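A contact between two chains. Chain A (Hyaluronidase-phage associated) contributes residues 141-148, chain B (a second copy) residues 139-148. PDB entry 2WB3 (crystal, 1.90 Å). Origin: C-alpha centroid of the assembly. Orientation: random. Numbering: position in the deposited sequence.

Chain A 141-148: DYVDEKIA
Chain B (139-148) TKDYVDEKIA

Two copies of one helix lie side by side, running in nearly the same direction: their N-to-C axes differ by 17° (signed crossing angle -17°) and come within 10.4 Å. Chain A is helical throughout 141-148, and chain B from 140 onward. Helical phi runs from about -48° to -67° and psi from -29° to -61°, with regular i to i+4 bonds such as I147(A) N to V143(A) O at 2.9 Å. In chain B, T139(B), extended at phi/psi -84/165, is the N-cap just before the helix; with chi1 in p (49°), its OG1 accepts from Y142(B) N at 3.1 Å, satisfying an amide that lacks a backbone partner in the first turn.

In register, V143(A) lies nearest V143(B), their CA atoms 6.6 Å apart. One turn later the CA atoms of K146(A) and I147(B) lie 7.1 Å apart; toward the N terminus, those of Y142(A) and K140(B) are separated by 8.2 Å.

Equivalent residues have the same rotamers in both chains, yet they meet the partner differently. V143 is t (chi1 172°) in each. V143(B) points its CA-to-CB bond toward chain A and V143(A) points sideways, but the CG2 atoms of V143(A) and V143(B) still touch at 3.7 Å. A compact beta-branched side chain suits this buried site, where the backbones come close.

Y142(A) points toward chain B; chi1 t (-177°) and chi2 91° aim the rigid ring so that its hydroxyl reaches D144(B). The ring presents its edge: CE2 of Y142(A) packs against CG1 of V143(B) at 3.6 Å, and OH of Y142(A) donates a short 2.5 Å hydrogen bond to OD1 of D144(B). Tyrosine thus joins an apolar contact to a polar one. D144(B) starts sideways, but chi1 m (-63°) and chi2 -14° bring its carboxylate nearer to receive the phenol. K140(B), modelled only to CB, lies beside this contact.

Toward the C-terminal side of the stretches, I147(B) is m,m (-72°, -64°) and points toward chain A. Its CD1 lies 3.5 Å from the carbonyl O of K146(A), and its CG1 lies 3.7 Å from CB of K146(A). K146(A) begins toward chain B, then turns away through chi1 to chi4 of -55°, -78°, 150° and -51°; its CB contributes apolar surface while its ammonium group leads away. I147(A), also m,m, starts sideways, but its end comes nearer, bringing its CD1 to 4.1 Å from CD1 of I147(B). The ethyl arm of isoleucine, ending in CD1, supplies the apolar reach here, while beta-branching restricts its rotamers. Together the stretches bury 324 Å².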

# COMPACT_ATOMS: atom_id res chain seq x y z
N ASP A 141 -35.74 -45.19 17.87
CA ASP A 141 -35.43 -46.22 18.86
C ASP A 141 -36.12 -46.04 20.18
O ASP A 141 -36.76 -46.98 20.63
CB ASP A 141 -33.92 -46.45 19.03
CG ASP A 141 -33.34 -47.31 17.93
OD1 ASP A 141 -34.15 -47.78 17.09
OD2 ASP A 141 -32.10 -47.52 17.87
N TYR A 142 -35.99 -44.87 20.81
CA TYR A 142 -36.60 -44.68 22.13
C TYR A 142 -38.11 -44.80 22.10
O TYR A 142 -38.71 -45.38 23.00
CB TYR A 142 -36.22 -43.33 22.74
CG TYR A 142 -36.73 -43.05 24.14
CD1 TYR A 142 -35.97 -43.39 25.27
CD2 TYR A 142 -37.97 -42.41 24.35
CE1 TYR A 142 -36.43 -43.11 26.56
CE2 TYR A 142 -38.44 -42.13 25.64
CZ TYR A 142 -37.65 -42.48 26.74
OH TYR A 142 -38.10 -42.19 28.00
N VAL A 143 -38.73 -44.23 21.07
CA VAL A 143 -40.16 -44.30 20.88
C VAL A 143 -40.57 -45.78 20.73
O VAL A 143 -41.38 -46.28 21.50
CB VAL A 143 -40.61 -43.46 19.67
CG1 VAL A 143 -42.09 -43.68 19.34
CG2 VAL A 143 -40.34 -41.99 19.93
N ASP A 144 -40.00 -46.46 19.74
CA ASP A 144 -40.30 -47.87 19.50
C ASP A 144 -40.16 -48.72 20.74
O ASP A 144 -40.97 -49.62 20.96
CB ASP A 144 -39.43 -48.43 18.38
CG ASP A 144 -39.68 -47.76 17.06
OD1 ASP A 144 -40.69 -47.04 16.94
OD2 ASP A 144 -38.85 -47.94 16.14
N GLU A 145 -39.14 -48.46 21.54
CA GLU A 145 -38.92 -49.21 22.77
C GLU A 145 -40.01 -48.98 23.80
O GLU A 145 -40.59 -49.96 24.28
CB GLU A 145 -37.55 -48.94 23.37
CG GLU A 145 -36.45 -49.66 22.64
CD GLU A 145 -35.13 -48.91 22.65
OE1 GLU A 145 -34.89 -48.06 23.57
OE2 GLU A 145 -34.32 -49.20 21.73
N LYS A 146 -40.32 -47.73 24.14
CA LYS A 146 -41.43 -47.49 25.07
C LYS A 146 -42.76 -48.03 24.52
O LYS A 146 -43.62 -48.44 25.29
CB LYS A 146 -41.53 -46.02 25.52
CG LYS A 146 -40.27 -45.46 26.14
CD LYS A 146 -40.06 -45.91 27.55
CE LYS A 146 -38.56 -45.99 27.90
NZ LYS A 146 -37.75 -46.79 26.90
N ILE A 147 -42.92 -48.06 23.20
CA ILE A 147 -44.08 -48.72 22.59
C ILE A 147 -44.06 -50.23 22.90
O ILE A 147 -44.97 -50.72 23.56
CB ILE A 147 -44.22 -48.42 21.07
CG1 ILE A 147 -44.68 -46.98 20.83
CG2 ILE A 147 -45.20 -49.38 20.40
CD1 ILE A 147 -46.06 -46.64 21.36
N ALA A 148 -43.03 -50.95 22.46
CA ALA A 148 -42.89 -52.41 22.67
C ALA A 148 -43.00 -52.85 24.14
O ALA A 148 -43.43 -53.98 24.45
CB ALA A 148 -41.57 -52.91 22.06
N THR B 139 -39.71 -34.59 22.46
CA THR B 139 -38.79 -34.68 23.60
C THR B 139 -38.99 -36.01 24.34
O THR B 139 -40.02 -36.65 24.13
CB THR B 139 -39.06 -33.55 24.61
OG1 THR B 139 -40.46 -33.52 24.88
CG2 THR B 139 -38.66 -32.20 24.03
N LYS B 140 -38.06 -36.41 25.21
CA LYS B 140 -38.25 -37.62 26.02
C LYS B 140 -39.56 -37.42 26.79
O LYS B 140 -40.43 -38.31 26.81
CB LYS B 140 -37.07 -37.88 26.97
N ASP B 141 -39.73 -36.22 27.36
CA ASP B 141 -40.95 -35.83 28.05
C ASP B 141 -42.22 -36.12 27.29
O ASP B 141 -43.10 -36.76 27.85
CB ASP B 141 -40.92 -34.37 28.54
CG ASP B 141 -40.13 -34.22 29.83
OD1 ASP B 141 -39.69 -35.28 30.35
OD2 ASP B 141 -39.92 -33.09 30.32
N TYR B 142 -42.33 -35.67 26.04
CA TYR B 142 -43.57 -35.88 25.28
C TYR B 142 -43.86 -37.36 25.06
O TYR B 142 -45.01 -37.78 25.16
CB TYR B 142 -43.54 -35.17 23.94
CG TYR B 142 -44.81 -35.27 23.10
CD1 TYR B 142 -45.83 -34.30 23.21
CD2 TYR B 142 -44.99 -36.30 22.16
CE1 TYR B 142 -46.98 -34.37 22.43
CE2 TYR B 142 -46.14 -36.38 21.37
CZ TYR B 142 -47.13 -35.41 21.51
OH TYR B 142 -48.25 -35.47 20.73
N VAL B 143 -42.82 -38.13 24.74
CA VAL B 143 -42.95 -39.55 24.55
C VAL B 143 -43.43 -40.20 25.85
O VAL B 143 -44.47 -40.86 25.87
CB VAL B 143 -41.61 -40.17 24.07
CG1 VAL B 143 -41.67 -41.70 24.04
CG2 VAL B 143 -41.26 -39.63 22.69
N ASP B 144 -42.69 -40.01 26.93
CA ASP B 144 -43.05 -40.56 28.23
C ASP B 144 -44.47 -40.24 28.64
O ASP B 144 -45.16 -41.09 29.21
CB ASP B 144 -42.09 -40.09 29.32
CG ASP B 144 -40.68 -40.57 29.08
OD1 ASP B 144 -40.49 -41.47 28.24
OD2 ASP B 144 -39.75 -40.04 29.74
N GLU B 145 -44.91 -39.01 28.36
CA GLU B 145 -46.27 -38.60 28.70
C GLU B 145 -47.32 -39.35 27.90
O GLU B 145 -48.23 -39.93 28.50
CB GLU B 145 -46.46 -37.10 28.56
CG GLU B 145 -45.87 -36.35 29.72
CD GLU B 145 -45.35 -34.96 29.33
OE1 GLU B 145 -45.82 -34.38 28.30
OE2 GLU B 145 -44.47 -34.47 30.08
N LYS B 146 -47.22 -39.37 26.57
CA LYS B 146 -48.18 -40.17 25.79
C LYS B 146 -48.13 -41.66 26.16
O LYS B 146 -49.14 -42.35 26.09
CB LYS B 146 -48.06 -39.94 24.27
CG LYS B 146 -48.18 -38.49 23.84
CD LYS B 146 -49.59 -38.00 23.83
CE LYS B 146 -49.66 -36.49 24.14
NZ LYS B 146 -48.91 -36.09 25.38
N ILE B 147 -46.97 -42.15 26.59
CA ILE B 147 -46.88 -43.51 27.13
C ILE B 147 -47.72 -43.64 28.42
O ILE B 147 -48.67 -44.41 28.44
CB ILE B 147 -45.41 -43.99 27.33
CG1 ILE B 147 -44.73 -44.28 25.99
CG2 ILE B 147 -45.35 -45.24 28.21
CD1 ILE B 147 -45.34 -45.41 25.18
N ALA B 148 -47.40 -42.87 29.46
CA ALA B 148 -48.10 -42.89 30.76
C ALA B 148 -49.63 -42.69 30.65
O ALA B 148 -50.41 -43.18 31.49
CB ALA B 148 -47.49 -41.86 31.72